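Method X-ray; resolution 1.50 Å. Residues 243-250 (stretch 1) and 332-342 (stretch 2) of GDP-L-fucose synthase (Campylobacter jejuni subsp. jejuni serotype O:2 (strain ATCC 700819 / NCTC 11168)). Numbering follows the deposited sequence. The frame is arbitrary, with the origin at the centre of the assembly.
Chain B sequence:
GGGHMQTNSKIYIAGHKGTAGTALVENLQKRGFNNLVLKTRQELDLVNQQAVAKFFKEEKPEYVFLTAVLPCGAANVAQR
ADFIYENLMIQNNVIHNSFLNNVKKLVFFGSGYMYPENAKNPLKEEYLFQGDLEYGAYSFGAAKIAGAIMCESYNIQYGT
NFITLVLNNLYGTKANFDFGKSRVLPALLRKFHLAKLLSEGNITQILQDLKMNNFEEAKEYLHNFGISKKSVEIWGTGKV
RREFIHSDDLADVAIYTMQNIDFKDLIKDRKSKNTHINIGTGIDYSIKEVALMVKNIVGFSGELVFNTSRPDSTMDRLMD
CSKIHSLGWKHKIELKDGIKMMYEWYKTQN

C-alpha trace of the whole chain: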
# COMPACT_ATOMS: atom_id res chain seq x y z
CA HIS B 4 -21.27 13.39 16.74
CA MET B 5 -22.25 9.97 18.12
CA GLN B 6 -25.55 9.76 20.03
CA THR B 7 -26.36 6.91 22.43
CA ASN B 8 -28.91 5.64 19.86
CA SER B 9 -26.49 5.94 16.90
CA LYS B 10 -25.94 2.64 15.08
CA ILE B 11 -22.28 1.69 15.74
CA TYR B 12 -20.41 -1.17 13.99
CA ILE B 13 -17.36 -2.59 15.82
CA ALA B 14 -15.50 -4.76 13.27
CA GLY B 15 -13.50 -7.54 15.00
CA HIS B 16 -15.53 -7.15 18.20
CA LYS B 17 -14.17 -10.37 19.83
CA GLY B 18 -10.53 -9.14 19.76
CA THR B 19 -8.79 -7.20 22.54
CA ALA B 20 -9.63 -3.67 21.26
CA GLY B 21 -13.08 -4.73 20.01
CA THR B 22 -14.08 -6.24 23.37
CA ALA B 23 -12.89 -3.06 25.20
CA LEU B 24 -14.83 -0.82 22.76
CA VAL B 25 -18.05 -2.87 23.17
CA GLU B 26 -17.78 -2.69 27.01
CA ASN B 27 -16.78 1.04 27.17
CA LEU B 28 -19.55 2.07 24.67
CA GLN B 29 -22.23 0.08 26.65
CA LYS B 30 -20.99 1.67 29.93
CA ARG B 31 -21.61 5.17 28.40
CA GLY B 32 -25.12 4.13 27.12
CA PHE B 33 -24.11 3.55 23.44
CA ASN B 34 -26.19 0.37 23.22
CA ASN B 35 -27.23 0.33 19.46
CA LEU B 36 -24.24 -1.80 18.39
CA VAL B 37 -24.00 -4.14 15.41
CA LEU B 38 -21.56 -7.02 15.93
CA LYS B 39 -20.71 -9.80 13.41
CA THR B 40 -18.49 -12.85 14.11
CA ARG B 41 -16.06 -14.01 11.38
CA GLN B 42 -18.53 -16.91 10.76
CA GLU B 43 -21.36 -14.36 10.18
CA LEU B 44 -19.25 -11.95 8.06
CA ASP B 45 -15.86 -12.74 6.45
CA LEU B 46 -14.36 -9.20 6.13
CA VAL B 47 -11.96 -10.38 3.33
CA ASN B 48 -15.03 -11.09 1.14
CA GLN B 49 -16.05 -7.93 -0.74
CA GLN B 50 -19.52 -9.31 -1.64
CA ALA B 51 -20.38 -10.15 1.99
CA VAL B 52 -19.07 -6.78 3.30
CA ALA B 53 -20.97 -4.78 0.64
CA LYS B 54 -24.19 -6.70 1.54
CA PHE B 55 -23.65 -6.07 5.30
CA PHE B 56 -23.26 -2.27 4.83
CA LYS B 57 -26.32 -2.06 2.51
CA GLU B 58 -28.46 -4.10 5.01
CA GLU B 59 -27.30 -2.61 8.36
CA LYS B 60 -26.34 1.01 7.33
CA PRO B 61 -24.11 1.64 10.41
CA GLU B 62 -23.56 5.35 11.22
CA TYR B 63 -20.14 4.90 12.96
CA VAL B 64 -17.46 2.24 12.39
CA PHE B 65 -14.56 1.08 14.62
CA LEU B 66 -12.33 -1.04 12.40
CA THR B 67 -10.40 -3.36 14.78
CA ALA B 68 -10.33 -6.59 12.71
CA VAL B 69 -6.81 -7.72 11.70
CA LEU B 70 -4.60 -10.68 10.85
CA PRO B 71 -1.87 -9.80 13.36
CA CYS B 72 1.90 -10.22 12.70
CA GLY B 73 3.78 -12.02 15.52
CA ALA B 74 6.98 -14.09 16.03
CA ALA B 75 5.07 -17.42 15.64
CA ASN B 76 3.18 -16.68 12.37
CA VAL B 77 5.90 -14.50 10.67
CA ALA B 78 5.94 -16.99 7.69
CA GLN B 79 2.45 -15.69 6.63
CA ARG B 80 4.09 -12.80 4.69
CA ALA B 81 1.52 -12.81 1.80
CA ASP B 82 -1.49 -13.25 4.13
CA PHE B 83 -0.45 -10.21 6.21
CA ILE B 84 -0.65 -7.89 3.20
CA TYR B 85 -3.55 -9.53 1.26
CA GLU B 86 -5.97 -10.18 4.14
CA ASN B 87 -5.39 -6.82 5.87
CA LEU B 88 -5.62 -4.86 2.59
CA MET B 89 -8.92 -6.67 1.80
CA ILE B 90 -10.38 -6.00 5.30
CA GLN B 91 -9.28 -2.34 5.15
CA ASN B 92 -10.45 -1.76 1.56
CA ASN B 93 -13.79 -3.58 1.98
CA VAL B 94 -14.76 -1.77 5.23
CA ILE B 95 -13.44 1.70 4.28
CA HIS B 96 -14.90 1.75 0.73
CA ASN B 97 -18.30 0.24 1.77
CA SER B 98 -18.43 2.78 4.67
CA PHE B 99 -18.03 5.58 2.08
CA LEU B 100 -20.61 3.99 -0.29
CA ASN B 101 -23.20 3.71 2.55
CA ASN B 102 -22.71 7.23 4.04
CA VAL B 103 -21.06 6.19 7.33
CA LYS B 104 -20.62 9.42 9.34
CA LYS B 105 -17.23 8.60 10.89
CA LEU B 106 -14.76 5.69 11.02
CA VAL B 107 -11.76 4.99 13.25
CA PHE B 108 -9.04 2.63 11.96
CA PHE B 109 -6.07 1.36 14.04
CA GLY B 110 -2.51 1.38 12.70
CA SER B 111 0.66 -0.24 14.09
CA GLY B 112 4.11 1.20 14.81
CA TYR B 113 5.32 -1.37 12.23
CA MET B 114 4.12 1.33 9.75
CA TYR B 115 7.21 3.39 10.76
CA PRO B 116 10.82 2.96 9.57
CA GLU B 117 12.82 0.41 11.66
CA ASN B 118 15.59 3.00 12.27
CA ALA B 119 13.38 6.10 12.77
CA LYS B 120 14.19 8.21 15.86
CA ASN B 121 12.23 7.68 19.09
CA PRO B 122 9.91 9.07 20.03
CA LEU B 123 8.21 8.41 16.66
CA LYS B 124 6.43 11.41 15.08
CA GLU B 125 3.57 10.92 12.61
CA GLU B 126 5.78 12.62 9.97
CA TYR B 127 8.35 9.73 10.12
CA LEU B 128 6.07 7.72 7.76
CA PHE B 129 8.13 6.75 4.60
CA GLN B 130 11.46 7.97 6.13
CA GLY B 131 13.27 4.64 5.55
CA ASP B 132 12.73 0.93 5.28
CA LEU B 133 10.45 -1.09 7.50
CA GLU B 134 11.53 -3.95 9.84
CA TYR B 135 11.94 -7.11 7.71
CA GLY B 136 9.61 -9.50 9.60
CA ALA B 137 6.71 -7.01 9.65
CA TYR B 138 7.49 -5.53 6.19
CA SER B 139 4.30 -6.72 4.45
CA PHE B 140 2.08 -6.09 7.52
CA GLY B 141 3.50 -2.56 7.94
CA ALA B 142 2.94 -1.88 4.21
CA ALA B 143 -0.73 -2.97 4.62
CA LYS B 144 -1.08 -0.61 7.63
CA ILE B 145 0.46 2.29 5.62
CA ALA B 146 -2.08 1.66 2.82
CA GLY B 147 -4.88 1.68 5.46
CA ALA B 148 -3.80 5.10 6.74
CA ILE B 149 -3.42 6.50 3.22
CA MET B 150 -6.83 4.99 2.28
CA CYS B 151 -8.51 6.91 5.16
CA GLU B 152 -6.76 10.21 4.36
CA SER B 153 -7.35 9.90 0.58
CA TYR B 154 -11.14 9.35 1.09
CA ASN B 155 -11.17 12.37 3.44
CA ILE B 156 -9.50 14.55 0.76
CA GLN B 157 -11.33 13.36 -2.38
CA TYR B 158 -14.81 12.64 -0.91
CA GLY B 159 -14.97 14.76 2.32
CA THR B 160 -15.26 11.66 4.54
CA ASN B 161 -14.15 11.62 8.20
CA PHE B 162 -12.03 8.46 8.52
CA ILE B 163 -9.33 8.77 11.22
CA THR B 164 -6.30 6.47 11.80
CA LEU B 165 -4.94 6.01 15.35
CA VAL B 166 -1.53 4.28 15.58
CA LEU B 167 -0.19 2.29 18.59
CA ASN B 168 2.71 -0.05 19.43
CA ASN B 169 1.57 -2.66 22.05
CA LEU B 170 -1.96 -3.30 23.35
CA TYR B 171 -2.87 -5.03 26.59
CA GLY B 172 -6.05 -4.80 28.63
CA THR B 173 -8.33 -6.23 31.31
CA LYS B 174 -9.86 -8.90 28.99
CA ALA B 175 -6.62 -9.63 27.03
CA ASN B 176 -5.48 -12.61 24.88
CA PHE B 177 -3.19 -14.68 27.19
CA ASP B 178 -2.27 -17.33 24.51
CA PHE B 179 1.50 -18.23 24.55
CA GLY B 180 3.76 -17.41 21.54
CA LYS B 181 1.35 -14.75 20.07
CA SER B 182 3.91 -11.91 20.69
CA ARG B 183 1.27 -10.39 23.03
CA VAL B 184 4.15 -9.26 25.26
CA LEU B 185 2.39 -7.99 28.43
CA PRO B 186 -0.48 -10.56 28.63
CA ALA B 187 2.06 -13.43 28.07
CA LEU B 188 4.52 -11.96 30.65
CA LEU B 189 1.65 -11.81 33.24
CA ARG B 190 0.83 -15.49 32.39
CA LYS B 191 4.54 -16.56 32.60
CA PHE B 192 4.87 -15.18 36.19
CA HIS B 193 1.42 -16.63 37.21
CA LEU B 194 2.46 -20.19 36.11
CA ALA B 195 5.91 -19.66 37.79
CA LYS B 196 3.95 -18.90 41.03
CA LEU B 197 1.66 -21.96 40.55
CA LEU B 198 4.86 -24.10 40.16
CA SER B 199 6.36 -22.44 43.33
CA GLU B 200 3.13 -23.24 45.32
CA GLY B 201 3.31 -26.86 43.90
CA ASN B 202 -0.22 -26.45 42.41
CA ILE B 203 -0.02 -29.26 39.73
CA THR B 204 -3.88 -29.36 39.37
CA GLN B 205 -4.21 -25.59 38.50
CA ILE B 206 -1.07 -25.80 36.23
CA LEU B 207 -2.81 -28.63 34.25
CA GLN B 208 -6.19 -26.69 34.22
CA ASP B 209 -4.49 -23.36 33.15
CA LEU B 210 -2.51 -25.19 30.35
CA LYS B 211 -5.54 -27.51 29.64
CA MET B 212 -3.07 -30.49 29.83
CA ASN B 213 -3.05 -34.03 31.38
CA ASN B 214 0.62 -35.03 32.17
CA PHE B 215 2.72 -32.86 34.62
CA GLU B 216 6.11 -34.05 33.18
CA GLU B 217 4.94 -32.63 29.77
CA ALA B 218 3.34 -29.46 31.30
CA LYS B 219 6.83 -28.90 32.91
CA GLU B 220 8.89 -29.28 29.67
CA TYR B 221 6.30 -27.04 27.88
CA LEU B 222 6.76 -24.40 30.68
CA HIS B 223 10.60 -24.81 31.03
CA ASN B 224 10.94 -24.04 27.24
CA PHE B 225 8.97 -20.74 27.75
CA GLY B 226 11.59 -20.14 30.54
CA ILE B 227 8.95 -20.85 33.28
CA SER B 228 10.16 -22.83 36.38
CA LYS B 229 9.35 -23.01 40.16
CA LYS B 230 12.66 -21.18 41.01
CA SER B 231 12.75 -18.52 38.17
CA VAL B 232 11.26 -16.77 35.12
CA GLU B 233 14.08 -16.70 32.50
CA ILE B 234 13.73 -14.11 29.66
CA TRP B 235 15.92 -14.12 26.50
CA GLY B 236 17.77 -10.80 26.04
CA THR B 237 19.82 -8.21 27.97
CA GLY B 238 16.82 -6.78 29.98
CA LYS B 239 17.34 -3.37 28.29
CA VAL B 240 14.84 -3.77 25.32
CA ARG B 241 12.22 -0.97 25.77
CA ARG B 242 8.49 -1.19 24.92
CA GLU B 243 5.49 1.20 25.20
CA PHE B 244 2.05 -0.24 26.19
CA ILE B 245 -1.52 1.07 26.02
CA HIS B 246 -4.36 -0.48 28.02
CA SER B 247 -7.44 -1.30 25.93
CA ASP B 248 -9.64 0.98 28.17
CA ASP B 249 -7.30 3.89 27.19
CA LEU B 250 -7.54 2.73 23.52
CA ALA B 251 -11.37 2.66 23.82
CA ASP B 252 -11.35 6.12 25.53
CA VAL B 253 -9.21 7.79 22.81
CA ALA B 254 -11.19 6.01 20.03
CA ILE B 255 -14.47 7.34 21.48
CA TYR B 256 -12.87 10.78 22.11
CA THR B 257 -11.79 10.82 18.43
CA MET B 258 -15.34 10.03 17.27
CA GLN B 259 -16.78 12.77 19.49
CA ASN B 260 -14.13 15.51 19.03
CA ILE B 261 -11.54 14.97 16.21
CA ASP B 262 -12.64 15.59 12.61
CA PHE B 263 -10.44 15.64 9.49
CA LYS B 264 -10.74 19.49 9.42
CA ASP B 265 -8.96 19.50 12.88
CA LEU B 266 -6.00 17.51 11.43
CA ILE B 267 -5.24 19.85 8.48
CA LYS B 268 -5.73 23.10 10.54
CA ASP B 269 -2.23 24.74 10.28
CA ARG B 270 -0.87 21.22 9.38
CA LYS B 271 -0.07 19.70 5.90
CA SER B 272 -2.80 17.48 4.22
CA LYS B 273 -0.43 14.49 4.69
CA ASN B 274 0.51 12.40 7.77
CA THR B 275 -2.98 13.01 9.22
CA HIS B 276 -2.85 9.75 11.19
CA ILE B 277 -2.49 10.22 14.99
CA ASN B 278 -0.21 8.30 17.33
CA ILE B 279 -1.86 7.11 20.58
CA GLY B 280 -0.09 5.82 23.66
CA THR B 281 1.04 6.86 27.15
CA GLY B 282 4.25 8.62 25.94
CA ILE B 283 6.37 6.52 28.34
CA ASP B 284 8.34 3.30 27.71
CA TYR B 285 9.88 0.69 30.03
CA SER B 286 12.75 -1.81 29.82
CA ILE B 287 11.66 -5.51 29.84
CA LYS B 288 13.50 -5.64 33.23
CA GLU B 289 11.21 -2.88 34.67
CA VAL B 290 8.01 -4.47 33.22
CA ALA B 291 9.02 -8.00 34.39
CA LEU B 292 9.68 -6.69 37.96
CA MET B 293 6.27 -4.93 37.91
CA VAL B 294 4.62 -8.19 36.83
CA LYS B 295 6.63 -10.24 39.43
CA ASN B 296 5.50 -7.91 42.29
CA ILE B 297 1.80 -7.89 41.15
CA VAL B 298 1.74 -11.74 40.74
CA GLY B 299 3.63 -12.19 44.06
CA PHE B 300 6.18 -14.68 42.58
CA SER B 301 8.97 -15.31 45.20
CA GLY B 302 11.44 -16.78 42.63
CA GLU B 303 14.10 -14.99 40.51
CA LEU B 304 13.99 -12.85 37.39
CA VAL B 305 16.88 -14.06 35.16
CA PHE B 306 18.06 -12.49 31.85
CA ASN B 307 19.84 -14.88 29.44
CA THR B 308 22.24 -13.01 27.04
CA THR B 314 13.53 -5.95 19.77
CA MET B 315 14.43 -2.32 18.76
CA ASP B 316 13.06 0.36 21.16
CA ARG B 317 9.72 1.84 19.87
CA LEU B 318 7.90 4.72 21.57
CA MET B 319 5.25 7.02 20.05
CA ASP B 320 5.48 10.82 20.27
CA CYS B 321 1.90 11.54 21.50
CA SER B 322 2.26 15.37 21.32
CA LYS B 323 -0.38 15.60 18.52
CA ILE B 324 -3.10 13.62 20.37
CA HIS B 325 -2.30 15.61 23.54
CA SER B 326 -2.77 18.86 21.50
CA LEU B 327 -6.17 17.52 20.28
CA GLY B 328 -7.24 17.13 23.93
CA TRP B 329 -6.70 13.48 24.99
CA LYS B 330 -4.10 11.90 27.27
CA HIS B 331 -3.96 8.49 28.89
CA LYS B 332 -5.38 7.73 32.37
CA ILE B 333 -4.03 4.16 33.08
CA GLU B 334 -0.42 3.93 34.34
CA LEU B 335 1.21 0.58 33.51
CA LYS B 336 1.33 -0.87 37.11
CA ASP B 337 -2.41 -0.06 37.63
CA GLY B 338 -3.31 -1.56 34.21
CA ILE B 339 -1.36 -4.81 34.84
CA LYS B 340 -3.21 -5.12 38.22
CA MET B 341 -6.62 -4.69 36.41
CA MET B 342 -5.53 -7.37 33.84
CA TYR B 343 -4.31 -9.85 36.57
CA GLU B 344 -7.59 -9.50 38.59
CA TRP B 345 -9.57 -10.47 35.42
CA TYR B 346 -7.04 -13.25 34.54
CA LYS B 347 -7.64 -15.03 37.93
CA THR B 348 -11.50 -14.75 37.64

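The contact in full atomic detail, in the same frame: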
# COMPACT_ATOMS: atom_id res chain seq x y z
N GLU B 243 6.60 0.32 24.81
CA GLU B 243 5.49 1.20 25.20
C GLU B 243 4.26 0.28 25.23
O GLU B 243 4.23 -0.68 24.44
CB GLU B 243 5.27 2.25 24.11
CG GLU B 243 4.27 3.30 24.48
CD GLU B 243 3.92 4.22 23.36
OE1 GLU B 243 4.34 3.97 22.13
OE2 GLU B 243 3.24 5.20 23.68
N PHE B 244 3.31 0.54 26.12
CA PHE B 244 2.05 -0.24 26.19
C PHE B 244 0.89 0.73 26.31
O PHE B 244 1.03 1.85 26.87
CB PHE B 244 2.04 -1.22 27.36
CG PHE B 244 3.17 -2.21 27.34
CD1 PHE B 244 3.03 -3.41 26.67
CD2 PHE B 244 4.37 -1.93 27.98
CE1 PHE B 244 4.08 -4.33 26.62
CE2 PHE B 244 5.40 -2.86 27.93
CZ PHE B 244 5.26 -4.04 27.25
N ILE B 245 -0.26 0.32 25.80
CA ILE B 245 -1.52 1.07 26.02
C ILE B 245 -2.56 0.04 26.44
O ILE B 245 -2.68 -1.01 25.80
CB ILE B 245 -1.94 1.92 24.80
CG1 ILE B 245 -3.15 2.80 25.16
CG2 ILE B 245 -2.18 1.07 23.55
CD1 ILE B 245 -3.59 3.77 24.07
N HIS B 246 -3.26 0.36 27.52
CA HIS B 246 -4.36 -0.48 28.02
C HIS B 246 -5.56 -0.29 27.10
O HIS B 246 -5.85 0.86 26.74
CB HIS B 246 -4.64 -0.10 29.47
CG HIS B 246 -5.58 -1.02 30.16
ND1 HIS B 246 -6.94 -0.94 29.99
CD2 HIS B 246 -5.35 -2.06 31.01
CE1 HIS B 246 -7.52 -1.88 30.72
NE2 HIS B 246 -6.56 -2.58 31.38
N SER B 247 -6.30 -1.35 26.87
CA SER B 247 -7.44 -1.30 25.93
C SER B 247 -8.55 -0.36 26.43
O SER B 247 -9.31 0.13 25.56
CB SER B 247 -7.92 -2.65 25.63
OG SER B 247 -8.34 -3.30 26.83
N ASP B 248 -8.67 -0.05 27.72
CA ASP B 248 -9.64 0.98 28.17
C ASP B 248 -9.18 2.37 27.71
O ASP B 248 -10.04 3.20 27.39
CB ASP B 248 -9.87 0.97 29.68
CG ASP B 248 -10.74 -0.16 30.18
OD1 ASP B 248 -11.41 -0.83 29.35
OD2 ASP B 248 -10.73 -0.38 31.41
N ASP B 249 -7.87 2.64 27.72
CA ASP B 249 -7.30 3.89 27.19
C ASP B 249 -7.48 3.91 25.67
O ASP B 249 -7.84 4.98 25.16
CB ASP B 249 -5.85 4.09 27.64
CG ASP B 249 -5.68 4.90 28.93
OD1 ASP B 249 -6.58 5.72 29.27
OD2 ASP B 249 -4.63 4.73 29.57
N LEU B 250 -7.28 2.79 24.98
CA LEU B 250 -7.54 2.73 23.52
C LEU B 250 -9.02 3.03 23.27
O LEU B 250 -9.35 3.88 22.42
CB LEU B 250 -7.14 1.36 22.96
CG LEU B 250 -7.41 1.23 21.47
CD1 LEU B 250 -6.45 0.24 20.84
CD2 LEU B 250 -8.85 0.84 21.20
N LYS B 332 -5.03 7.77 30.92
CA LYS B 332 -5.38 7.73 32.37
C LYS B 332 -4.75 6.54 33.10
O LYS B 332 -4.70 6.61 34.34
CB LYS B 332 -6.89 7.61 32.52
CG LYS B 332 -7.69 8.75 31.93
CD LYS B 332 -9.19 8.48 31.98
CE LYS B 332 -10.01 9.56 31.32
NZ LYS B 332 -11.30 9.79 32.01
N ILE B 333 -4.42 5.44 32.42
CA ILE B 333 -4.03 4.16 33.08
C ILE B 333 -2.51 4.06 33.04
O ILE B 333 -1.94 3.82 31.98
CB ILE B 333 -4.73 2.94 32.45
CG1 ILE B 333 -6.25 3.07 32.53
CG2 ILE B 333 -4.24 1.67 33.11
CD1 ILE B 333 -6.97 1.97 31.82
N GLU B 334 -1.87 4.21 34.20
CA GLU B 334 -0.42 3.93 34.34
C GLU B 334 -0.22 2.42 34.32
O GLU B 334 -1.13 1.67 34.68
CB GLU B 334 0.14 4.57 35.61
CG GLU B 334 0.03 6.09 35.65
CD GLU B 334 0.46 6.87 34.41
OE1 GLU B 334 1.45 6.49 33.75
OE2 GLU B 334 -0.20 7.89 34.12
N LEU B 335 0.93 1.99 33.83
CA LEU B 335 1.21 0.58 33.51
C LEU B 335 0.96 -0.34 34.73
O LEU B 335 0.27 -1.36 34.57
CB LEU B 335 2.61 0.46 32.95
CG LEU B 335 2.99 -0.93 32.44
CD1 LEU B 335 2.02 -1.42 31.37
CD2 LEU B 335 4.40 -0.93 31.90
N LYS B 336 1.49 -0.00 35.91
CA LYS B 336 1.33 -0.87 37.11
C LYS B 336 -0.17 -1.09 37.39
O LYS B 336 -0.58 -2.25 37.63
CB LYS B 336 2.04 -0.25 38.31
CG LYS B 336 3.55 -0.44 38.30
CD LYS B 336 4.28 0.24 39.47
CE LYS B 336 5.10 1.44 39.04
NZ LYS B 336 4.24 2.62 38.78
N ASP B 337 -0.96 -0.01 37.36
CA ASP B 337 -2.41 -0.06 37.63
C ASP B 337 -3.07 -0.94 36.57
O ASP B 337 -3.88 -1.77 36.93
CB ASP B 337 -3.03 1.34 37.69
CG ASP B 337 -2.59 2.13 38.91
OD1 ASP B 337 -2.37 1.51 39.98
OD2 ASP B 337 -2.45 3.36 38.79
N GLY B 338 -2.67 -0.80 35.31
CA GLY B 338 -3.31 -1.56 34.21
C GLY B 338 -3.01 -3.04 34.33
O GLY B 338 -3.90 -3.85 34.06
N ILE B 339 -1.79 -3.39 34.71
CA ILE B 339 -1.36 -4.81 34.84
C ILE B 339 -2.15 -5.44 36.00
O ILE B 339 -2.57 -6.60 35.87
CB ILE B 339 0.15 -4.95 35.04
CG1 ILE B 339 0.95 -4.47 33.83
CG2 ILE B 339 0.53 -6.38 35.37
CD1 ILE B 339 2.43 -4.32 34.08
N LYS B 340 -2.36 -4.68 37.08
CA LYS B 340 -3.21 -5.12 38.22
C LYS B 340 -4.62 -5.43 37.70
O LYS B 340 -5.12 -6.54 38.00
CB LYS B 340 -3.25 -4.06 39.31
CG LYS B 340 -2.09 -4.09 40.29
CD LYS B 340 -2.38 -3.27 41.54
CE LYS B 340 -1.34 -3.45 42.62
NZ LYS B 340 -0.89 -2.14 43.15
N MET B 341 -5.25 -4.50 36.95
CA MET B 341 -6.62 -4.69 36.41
C MET B 341 -6.64 -6.00 35.61
O MET B 341 -7.61 -6.77 35.74
CB MET B 341 -7.07 -3.53 35.51
CG MET B 341 -7.07 -2.17 36.18
SD MET B 341 -7.24 -0.83 34.94
CE MET B 341 -8.96 -1.08 34.51
N MET B 342 -5.62 -6.21 34.76
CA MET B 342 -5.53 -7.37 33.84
C MET B 342 -5.38 -8.67 34.66
O MET B 342 -6.06 -9.67 34.34
CB MET B 342 -4.36 -7.20 32.86
CG MET B 342 -4.29 -8.31 31.82
SD MET B 342 -3.07 -8.03 30.49
CE MET B 342 -1.57 -7.74 31.43

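The strongest link between the two stretches is made by one carboxylate. Asp 249, in the first turn of the helix that begins at Ser 247, directs its side chain toward the loop that precedes the second helix and accepts two backbone hydrogen bonds there. Lys 332 N donates to Asp 249 OD1 at 3.1 Å, with an N-H...O angle of 166°, and Ile 333 N donates to Asp 249 OD2 at 2.9 Å. Two successive amides thus engage the two oxygens of a single group, which ties the loop down just before the second helix. Aspartate suits this place: its short side chain lies buried against the loop, and its charge is met by main-chain N-H groups. The bond to Lys 332 is made by its backbone; the end of its side chain leads away.

His 246 has the largest area covered by the other stretch, 75 Å². As the N-cap of the first helix, it accepts a capping bond through its ring: Asp 248 N donates to His 246 ND1 at 3.0 Å. This bond requires ND1 to be unprotonated, while NE2 is hydrogen-bonded elsewhere in the structure. With its polar atoms satisfied, the ring can be buried against the second helix. Gly 338 O lies at the ring edge, 3.8 Å from His 246 CD2. The absence of a side chain at Gly 338 matters for this fit, because an ideal CB would lie only 3.3 Å from His 246 CD2 and 3.1 Å from Ile 333 CG2.

Van der Waals packing adds to these bonds. Ile 333, whose side chain points toward the first stretch, extends CD1 to 3.4 Å from His 246 ND1 and 3.7 Å from Asp 248 CB, so the residue that donates its amide to Asp 249 also packs beside the imidazole. Met 341, three residues beyond Gly 338, places SD 4.5 Å from the centroid of the His 246 ring in an oblique sulfur-aromatic contact, and its CE lies 3.6 Å from Asp 248 OD2. Earlier in both stretches, Phe 244 CB meets Leu 335 CD1 at 4.0 Å, a contact between two buried side chains. Phe 244 and His 246 both point toward the second stretch, whereas the intervening Ile 245 points away, the alternation expected of extended backbone. Altogether the contact buries 386 Å², summed over both sides.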